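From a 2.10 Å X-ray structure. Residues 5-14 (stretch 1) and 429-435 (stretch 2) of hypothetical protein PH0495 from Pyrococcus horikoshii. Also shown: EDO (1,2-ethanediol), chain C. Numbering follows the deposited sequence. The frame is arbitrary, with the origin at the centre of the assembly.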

ATOM      1  N   ASP A   5      23.617 -14.999 -14.281  1.00 37.89           N
ATOM      2  CA  ASP A   5      23.934 -13.734 -14.931  1.00 38.11           C
ATOM      3  C   ASP A   5      23.349 -12.683 -13.990  1.00 35.53           C
ATOM      4  O   ASP A   5      22.474 -12.993 -13.181  1.00 33.42           O
ATOM      5  CB  ASP A   5      23.251 -13.615 -16.299  1.00 41.91           C
ATOM      6  CG  ASP A   5      23.801 -14.592 -17.319  1.00 50.48           C
ATOM      7  OD1 ASP A   5      25.039 -14.768 -17.378  1.00 52.54           O
ATOM      8  OD2 ASP A   5      22.996 -15.172 -18.077  1.00 55.51           O
ATOM      9  N   ILE A   6      23.815 -11.445 -14.096  1.00 31.90           N
ATOM     10  CA  ILE A   6      23.309 -10.400 -13.225  1.00 31.54           C
ATOM     11  C   ILE A   6      21.801 -10.184 -13.443  1.00 30.31           C
ATOM     12  O   ILE A   6      21.084  -9.815 -12.514  1.00 30.90           O
ATOM     13  CB  ILE A   6      24.106  -9.075 -13.438  1.00 28.83           C
ATOM     14  CG1 ILE A   6      23.784  -8.083 -12.320  1.00 28.43           C
ATOM     15  CG2 ILE A   6      23.793  -8.477 -14.813  1.00 30.12           C
ATOM     16  CD1 ILE A   6      24.758  -6.900 -12.266  1.00 21.79           C
ATOM     17  N   ARG A   7      21.320 -10.442 -14.657  1.00 28.55           N
ATOM     18  CA  ARG A   7      19.900 -10.271 -14.969  1.00 28.18           C
ATOM     19  C   ARG A   7      19.001 -11.295 -14.281  1.00 27.40           C
ATOM     20  O   ARG A   7      17.914 -10.948 -13.814  1.00 23.14           O
ATOM     21  CB  ARG A   7      19.665 -10.317 -16.478  1.00 32.42           C
ATOM     22  CG  ARG A   7      18.201 -10.152 -16.866  1.00 38.20           C
ATOM     23  CD  ARG A   7      18.068  -9.621 -18.277  1.00 41.97           C
ATOM     24  NE  ARG A   7      18.812  -8.374 -18.412  1.00 43.73           N
ATOM     25  CZ  ARG A   7      18.342  -7.278 -18.993  1.00 41.71           C
ATOM     26  NH1 ARG A   7      17.116  -7.266 -19.505  1.00 41.71           N
ATOM     27  NH2 ARG A   7      19.101  -6.193 -19.053  1.00 40.85           N
ATOM     28  N   GLU A   8      19.438 -12.552 -14.228  1.00 25.89           N
ATOM     29  CA  GLU A   8      18.648 -13.579 -13.557  1.00 26.31           C
ATOM     30  C   GLU A   8      18.565 -13.207 -12.077  1.00 24.62           C
ATOM     31  O   GLU A   8      17.531 -13.377 -11.446  1.00 24.88           O
ATOM     32  CB  GLU A   8      19.286 -14.967 -13.706  1.00 26.57           C
ATOM     33  CG  GLU A   8      18.760 -15.987 -12.682  1.00 28.83           C
ATOM     34  CD  GLU A   8      19.212 -17.424 -12.957  1.00 28.48           C
ATOM     35  OE1 GLU A   8      20.145 -17.623 -13.757  1.00 28.58           O
ATOM     36  OE2 GLU A   8      18.627 -18.355 -12.362  1.00 30.80           O
ATOM     37  N   ILE A   9      19.659 -12.687 -11.530  1.00 23.93           N
ATOM     38  CA  ILE A   9      19.669 -12.292 -10.127  1.00 25.01           C
ATOM     39  C   ILE A   9      18.658 -11.172  -9.906  1.00 26.08           C
ATOM     40  O   ILE A   9      17.818 -11.244  -9.003  1.00 26.09           O
ATOM     41  CB  ILE A   9      21.062 -11.816  -9.685  1.00 23.21           C
ATOM     42  CG1 ILE A   9      22.033 -12.998  -9.689  1.00 24.97           C
ATOM     43  CG2 ILE A   9      20.984 -11.191  -8.289  1.00 21.62           C
ATOM     44  CD1 ILE A   9      23.491 -12.616  -9.458  1.00 22.59           C
ATOM     45  N   GLY A  10      18.733 -10.145 -10.746  1.00 26.78           N
ATOM     46  CA  GLY A  10      17.811  -9.030 -10.622  1.00 26.66           C
ATOM     47  C   GLY A  10      16.353  -9.461 -10.693  1.00 26.65           C
ATOM     48  O   GLY A  10      15.542  -9.062  -9.857  1.00 25.67           O
ATOM     49  N   LEU A  11      16.013 -10.275 -11.688  1.00 26.20           N
ATOM     50  CA  LEU A  11      14.632 -10.733 -11.837  1.00 27.29           C
ATOM     51  C   LEU A  11      14.207 -11.631 -10.673  1.00 26.74           C
ATOM     52  O   LEU A  11      13.040 -11.640 -10.272  1.00 25.15           O
ATOM     53  CB  LEU A  11      14.460 -11.448 -13.180  1.00 26.50           C
ATOM     54  CG  LEU A  11      14.611 -10.510 -14.386  1.00 28.27           C
ATOM     55  CD1 LEU A  11      14.543 -11.303 -15.698  1.00 31.08           C
ATOM     56  CD2 LEU A  11      13.515  -9.464 -14.349  1.00 29.24           C
ATOM     57  N   ARG A  12      15.163 -12.374 -10.124  1.00 25.55           N
ATOM     58  CA  ARG A  12      14.891 -13.245  -8.984  1.00 26.05           C
ATOM     59  C   ARG A  12      14.510 -12.391  -7.765  1.00 24.92           C
ATOM     60  O   ARG A  12      13.596 -12.728  -7.014  1.00 26.06           O
ATOM     61  CB  ARG A  12      16.131 -14.088  -8.665  1.00 26.77           C
ATOM     62  CG  ARG A  12      15.946 -15.069  -7.526  1.00 28.06           C
ATOM     63  CD  ARG A  12      17.182 -15.948  -7.322  1.00 26.28           C
ATOM     64  NE  ARG A  12      17.064 -16.768  -6.118  1.00 26.25           N
ATOM     65  CZ  ARG A  12      16.491 -17.967  -6.076  1.00 27.17           C
ATOM     66  NH1 ARG A  12      15.984 -18.501  -7.180  1.00 28.30           N
ATOM     67  NH2 ARG A  12      16.420 -18.635  -4.929  1.00 23.91           N
ATOM     68  N   LEU A  13      15.213 -11.282  -7.580  1.00 24.29           N
ATOM     69  CA  LEU A  13      14.960 -10.380  -6.462  1.00 23.99           C
ATOM     70  C   LEU A  13      13.638  -9.628  -6.650  1.00 24.22           C
ATOM     71  O   LEU A  13      12.958  -9.309  -5.678  1.00 22.42           O
ATOM     72  CB  LEU A  13      16.128  -9.397  -6.314  1.00 23.23           C
ATOM     73  CG  LEU A  13      17.474 -10.060  -5.988  1.00 25.79           C
ATOM     74  CD1 LEU A  13      18.581  -9.017  -5.939  1.00 23.81           C
ATOM     75  CD2 LEU A  13      17.377 -10.792  -4.650  1.00 24.22           C
ATOM     76  N   VAL A  14      13.277  -9.341  -7.900  1.00 24.59           N
ATOM     77  CA  VAL A  14      12.011  -8.670  -8.169  1.00 24.55           C
ATOM     78  C   VAL A  14      10.885  -9.625  -7.751  1.00 25.39           C
ATOM     79  O   VAL A  14       9.909  -9.218  -7.116  1.00 25.30           O
ATOM     80  CB  VAL A  14      11.839  -8.339  -9.671  1.00 24.98           C
ATOM     81  CG1 VAL A  14      10.378  -7.968  -9.947  1.00 21.71           C
ATOM     82  CG2 VAL A  14      12.771  -7.179 -10.066  1.00 21.40           C
TER
HETATM   83  C1  EDO C 501      11.730 -13.638 -13.643  1.00 48.64           C
HETATM   84  O1  EDO C 501      12.346 -14.450 -12.624  1.00 45.06           O
HETATM   85  C2  EDO C 501      10.488 -12.907 -13.100  1.00 48.70           C
HETATM   86  O2  EDO C 501      10.829 -12.036 -12.004  1.00 47.81           O
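Stretch 2 (429-435) VIAIVTS

The methyl tip of Ile432 lies against bare helix backbone: its CD1 sits 3.7 Å from CA of Gly10, which has no side chain. A CB built ideally on Gly10 would point sideways and would itself be 3.8 Å from Ile432 CD1, already at van der Waals distance. Stretch 1 is helical from Ile6 to Val14 and continues beyond; its i to i+4 bonds run from Ile9 N to Asp5 O (3.3 Å) through to Val14 N to Gly10 O (3.0 Å). Asp5 occupies the N-cap position, but its side chain makes no capping bond. Val429 to Val433 are extended β-strand, with phi near -115° and psi near 125° as far as Ile432. The strand runs roughly antiparallel to the helix, at 150° between N-to-C directions, with the axes approaching to 9.7 Å. The register follows this direction: Thr434 lies nearest Ile6 (CA to CA 7.6 Å), and Ile430 nearest Gly10 (CA to CA 7.4 Å). Strand alternation directs the CA-to-CB bonds of Ile430, Ile432 and Thr434 toward the helix, whereas Val429, Ala431 and Val433 make no contact with it. Ile432, in the m,t rotamer, also reaches Ile9 (CD1 to CG2 of Ile9, 3.9 Å) and Leu13 (CD1 to CD1 of Leu13, 4.2 Å). Ile430, likewise m,t, places CD1 3.8 Å from Leu13 CB and 4.3 Å from Val14 CG2. At the other end, CD1 of Ile6 lies 3.8 Å from both Ile432 CG2 and Thr434 CG2. No hydrogen bond joins the stretches; the 332 Å² buried between them, both sides summed, is held by apolar packing. Away from the strand, 1,2-ethanediol, probably from the crystallisation liquor, donates a hydrogen bond from O2 to Leu11 O (2.8 Å).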

ATOM      1  N   VAL A 429      13.521   0.126  -6.361  1.00 21.27           N
ATOM      2  CA  VAL A 429      14.627   0.180  -7.293  1.00 22.44           C
ATOM      3  C   VAL A 429      15.705  -0.724  -6.719  1.00 23.29           C
ATOM      4  O   VAL A 429      16.104  -0.568  -5.565  1.00 24.60           O
ATOM      5  CB  VAL A 429      15.232   1.595  -7.422  1.00 23.02           C
ATOM      6  CG1 VAL A 429      16.354   1.569  -8.448  1.00 24.23           C
ATOM      7  CG2 VAL A 429      14.159   2.605  -7.838  1.00 22.95           C
ATOM      8  N   ILE A 430      16.166  -1.681  -7.508  1.00 22.23           N
ATOM      9  CA  ILE A 430      17.217  -2.566  -7.037  1.00 23.95           C
ATOM     10  C   ILE A 430      18.464  -2.277  -7.862  1.00 24.37           C
ATOM     11  O   ILE A 430      18.417  -2.329  -9.090  1.00 25.17           O
ATOM     12  CB  ILE A 430      16.833  -4.046  -7.219  1.00 23.57           C
ATOM     13  CG1 ILE A 430      15.529  -4.352  -6.474  1.00 23.60           C
ATOM     14  CG2 ILE A 430      17.956  -4.938  -6.699  1.00 26.72           C
ATOM     15  CD1 ILE A 430      15.040  -5.805  -6.656  1.00 22.82           C
ATOM     16  N   ALA A 431      19.568  -1.946  -7.195  1.00 22.31           N
ATOM     17  CA  ALA A 431      20.819  -1.676  -7.898  1.00 23.04           C
ATOM     18  C   ALA A 431      21.828  -2.761  -7.533  1.00 25.14           C
ATOM     19  O   ALA A 431      22.118  -2.990  -6.357  1.00 24.94           O
ATOM     20  CB  ALA A 431      21.360  -0.293  -7.518  1.00 23.73           C
ATOM     21  N   ILE A 432      22.364  -3.434  -8.543  1.00 25.29           N
ATOM     22  CA  ILE A 432      23.318  -4.503  -8.299  1.00 26.14           C
ATOM     23  C   ILE A 432      24.677  -4.202  -8.905  1.00 27.41           C
ATOM     24  O   ILE A 432      24.771  -3.802 -10.062  1.00 27.75           O
ATOM     25  CB  ILE A 432      22.820  -5.840  -8.902  1.00 26.31           C
ATOM     26  CG1 ILE A 432      21.425  -6.172  -8.368  1.00 26.63           C
ATOM     27  CG2 ILE A 432      23.809  -6.955  -8.577  1.00 27.26           C
ATOM     28  CD1 ILE A 432      20.759  -7.331  -9.085  1.00 27.63           C
ATOM     29  N   VAL A 433      25.729  -4.370  -8.111  1.00 28.44           N
ATOM     30  CA  VAL A 433      27.091  -4.181  -8.607  1.00 29.29           C
ATOM     31  C   VAL A 433      27.816  -5.478  -8.257  1.00 30.30           C
ATOM     32  O   VAL A 433      27.961  -5.824  -7.087  1.00 29.08           O
ATOM     33  CB  VAL A 433      27.806  -2.994  -7.943  1.00 29.54           C
ATOM     34  CG1 VAL A 433      29.176  -2.798  -8.584  1.00 33.11           C
ATOM     35  CG2 VAL A 433      26.974  -1.727  -8.091  1.00 29.42           C
ATOM     36  N   THR A 434      28.250  -6.211  -9.275  1.00 32.63           N
ATOM     37  CA  THR A 434      28.920  -7.481  -9.042  1.00 33.96           C
ATOM     38  C   THR A 434      30.437  -7.370  -8.997  1.00 36.31           C
ATOM     39  O   THR A 434      31.110  -8.239  -8.449  1.00 37.95           O
ATOM     40  CB  THR A 434      28.530  -8.504 -10.122  1.00 33.00           C
ATOM     41  OG1 THR A 434      28.787  -7.952 -11.419  1.00 35.13           O
ATOM     42  CG2 THR A 434      27.050  -8.848 -10.019  1.00 34.28           C
ATOM     43  N   SER A 435      30.981  -6.296  -9.552  1.00 37.30           N
ATOM     44  CA  SER A 435      32.427  -6.137  -9.567  1.00 40.24           C
ATOM     45  C   SER A 435      32.833  -4.702  -9.869  1.00 41.80           C
ATOM     46  O   SER A 435      32.060  -3.946 -10.458  1.00 40.14           O
ATOM     47  CB  SER A 435      33.023  -7.077 -10.619  1.00 41.61           C
ATOM     48  OG  SER A 435      34.431  -6.966 -10.669  1.00 47.13           O
TER